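Local coordinates for hypoxanthine-guanine phosphoribosyltransferase (HGPRT) (Schistosoma mansoni, PDB 5IPF), which catalyses the transfer of a phosphoribosyl group to hypoxanthine or guanine in purine salvage, forming IMP or GMP, at residues A[61-66]-A[204-209]. Sequence-based numbering, arbitrary orientation.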
loop_
_atom_site.group_PDB
_atom_site.type_symbol
_atom_site.label_atom_id
_atom_site.label_comp_id
_atom_site.label_asym_id
_atom_site.label_seq_id
_atom_site.Cartn_x
_atom_site.Cartn_y
_atom_site.Cartn_z
ATOM N N ASN A 61 -4.337 -11.072 2.608
ATOM C CA ASN A 61 -3.844 -10.378 1.420
ATOM C C ASN A 61 -2.459 -9.776 1.660
ATOM O O ASN A 61 -1.528 -9.972 0.861
ATOM C CB ASN A 61 -4.857 -9.303 1.020
ATOM C CG ASN A 61 -4.425 -8.509 -0.189
ATOM O OD1 ASN A 61 -3.673 -7.543 -0.069
ATOM N ND2 ASN A 61 -4.908 -8.902 -1.362
ATOM N N GLY A 62 -2.300 -9.048 2.767
ATOM C CA GLY A 62 -1.022 -8.423 3.057
ATOM C C GLY A 62 0.114 -9.414 3.204
ATOM O O GLY A 62 1.257 -9.109 2.852
ATOM N N MET A 63 -0.176 -10.608 3.725
ATOM C CA MET A 63 0.844 -11.648 3.784
ATOM C C MET A 63 1.245 -12.100 2.384
ATOM O O MET A 63 2.426 -12.374 2.126
ATOM C CB MET A 63 0.339 -12.828 4.612
ATOM C CG MET A 63 1.377 -13.907 4.839
ATOM S SD MET A 63 0.769 -15.247 5.875
ATOM C CE MET A 63 2.094 -16.434 5.673
ATOM N N ILE A 64 0.275 -12.178 1.468
ATOM C CA ILE A 64 0.586 -12.489 0.075
ATOM C C ILE A 64 1.560 -11.465 -0.486
ATOM O O ILE A 64 2.587 -11.818 -1.075
ATOM C CB ILE A 64 -0.697 -12.549 -0.772
ATOM C CG1 ILE A 64 -1.696 -13.541 -0.183
ATOM C CG2 ILE A 64 -0.360 -12.908 -2.215
ATOM C CD1 ILE A 64 -2.992 -13.616 -0.957
ATOM N N LYS A 65 1.250 -10.174 -0.310
ATOM C CA LYS A 65 2.129 -9.136 -0.850
ATOM C C LYS A 65 3.518 -9.193 -0.215
ATOM O O LYS A 65 4.538 -9.080 -0.914
ATOM C CB LYS A 65 1.490 -7.760 -0.651
ATOM C CG LYS A 65 0.172 -7.591 -1.398
ATOM C CD LYS A 65 -0.390 -6.186 -1.251
ATOM C CE LYS A 65 -1.673 -6.021 -2.056
ATOM N NZ LYS A 65 -2.274 -4.667 -1.893
ATOM N N ASP A 66 3.575 -9.382 1.109
ATOM C CA ASP A 66 4.853 -9.565 1.793
ATOM C C ASP A 66 5.669 -10.683 1.161
ATOM O O ASP A 66 6.884 -10.545 0.969
ATOM C CB ASP A 66 4.620 -9.862 3.277
ATOM C CG ASP A 66 4.298 -8.619 4.078
ATOM O OD1 ASP A 66 4.745 -7.521 3.683
ATOM O OD2 ASP A 66 3.605 -8.744 5.110
ATOM N N VAL A 204 7.506 -20.494 -6.320
ATOM C CA VAL A 204 6.291 -20.810 -5.582
ATOM C C VAL A 204 6.155 -19.833 -4.424
ATOM O O VAL A 204 7.136 -19.528 -3.737
ATOM C CB VAL A 204 6.296 -22.265 -5.067
ATOM C CG1 VAL A 204 4.983 -22.588 -4.375
ATOM C CG2 VAL A 204 6.555 -23.236 -6.208
ATOM N N GLY A 205 4.937 -19.342 -4.212
ATOM C CA GLY A 205 4.662 -18.486 -3.078
ATOM C C GLY A 205 4.422 -19.281 -1.812
ATOM O O GLY A 205 5.190 -19.182 -0.851
ATOM N N PHE A 206 3.363 -20.086 -1.804
ATOM C CA PHE A 206 2.982 -20.861 -0.634
ATOM C C PHE A 206 2.655 -22.288 -1.041
ATOM O O PHE A 206 2.188 -22.542 -2.155
ATOM C CB PHE A 206 1.768 -20.243 0.083
ATOM C CG PHE A 206 1.939 -18.795 0.436
ATOM C CD1 PHE A 206 1.618 -17.802 -0.477
ATOM C CD2 PHE A 206 2.416 -18.425 1.681
ATOM C CE1 PHE A 206 1.774 -16.469 -0.155
ATOM C CE2 PHE A 206 2.574 -17.093 2.010
ATOM C CZ PHE A 206 2.251 -16.114 1.091
ATOM N N GLU A 207 2.908 -23.219 -0.124
ATOM C CA GLU A 207 2.492 -24.611 -0.262
ATOM C C GLU A 207 1.361 -24.849 0.733
ATOM O O GLU A 207 1.578 -24.810 1.949
ATOM C CB GLU A 207 3.661 -25.564 -0.022
ATOM C CG GLU A 207 3.269 -27.030 -0.034
ATOM C CD GLU A 207 4.450 -27.949 0.196
ATOM O OE1 GLU A 207 5.437 -27.856 -0.566
ATOM O OE2 GLU A 207 4.396 -28.761 1.143
ATOM N N VAL A 208 0.159 -25.090 0.217
ATOM C CA VAL A 208 -1.046 -25.143 1.041
ATOM C C VAL A 208 -1.527 -26.584 1.190
ATOM O O VAL A 208 -1.214 -27.432 0.342
ATOM C CB VAL A 208 -2.151 -24.253 0.448
ATOM C CG1 VAL A 208 -1.711 -22.797 0.444
ATOM C CG2 VAL A 208 -2.507 -24.716 -0.958
ATOM N N PRO A 209 -2.276 -26.908 2.244
ATOM C CA PRO A 209 -2.831 -28.261 2.372
ATOM C C PRO A 209 -3.819 -28.563 1.255
ATOM O O PRO A 209 -4.226 -27.690 0.486
ATOM C CB PRO A 209 -3.522 -28.235 3.739
ATOM C CG PRO A 209 -2.847 -27.131 4.481
ATOM C CD PRO A 209 -2.517 -26.100 3.449
#
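F206 sends its ring end-on from the strand at 206-208 into the first turn of the helix that begins with 61-66. F206 leaves its strand facing the helix. CG lies anti to the carbonyl carbon (chi1 -54°), and the ring reaches across to the backbone of M63 and I64. Its leading atom, CZ, sits 4.1 Å from I64 CA, which lies near the ring plane at the edge. The carbonyl oxygen M63 O also meets this edge in plane, 3.9 Å from F206 CZ. Thus the rim of the ring, not a face, is set against the helix backbone.

M63 leaves the helix on a line that does not aim at the strand. Its side chain crosses that of F206 at an oblique angle, and its end comes near the ring. M63 CG is anti to the backbone N (chi1 -175°) and the chain stays extended beyond CG, which carries the methyl out to the flank of the ring. M63 CE ends 3.8 Å from F206 CE2. The approach is oblique, and the contact is apolar. I64 adds looser packing: the closest side-chain approach is I64 CG1 to F206 CE1, at 4.5 Å.

In the phosphoribosyltransferase fold, a largely parallel sheet carries helices against it. Here the start of helix 61-81 packs on strand 203-208, near the point where the chain turns a corner at G205. No hydrogen bond joins the two segments. R67, one residue further along the helix, does bond to the carbonyl oxygens of V204 and G205. I59 of strand 54-59 touches both I64 and F206. M63 also packs on F39 of the second subunit, so this buried patch continues into a subunit interface. The F206 side chain lies about 12 Å from the bound IMP.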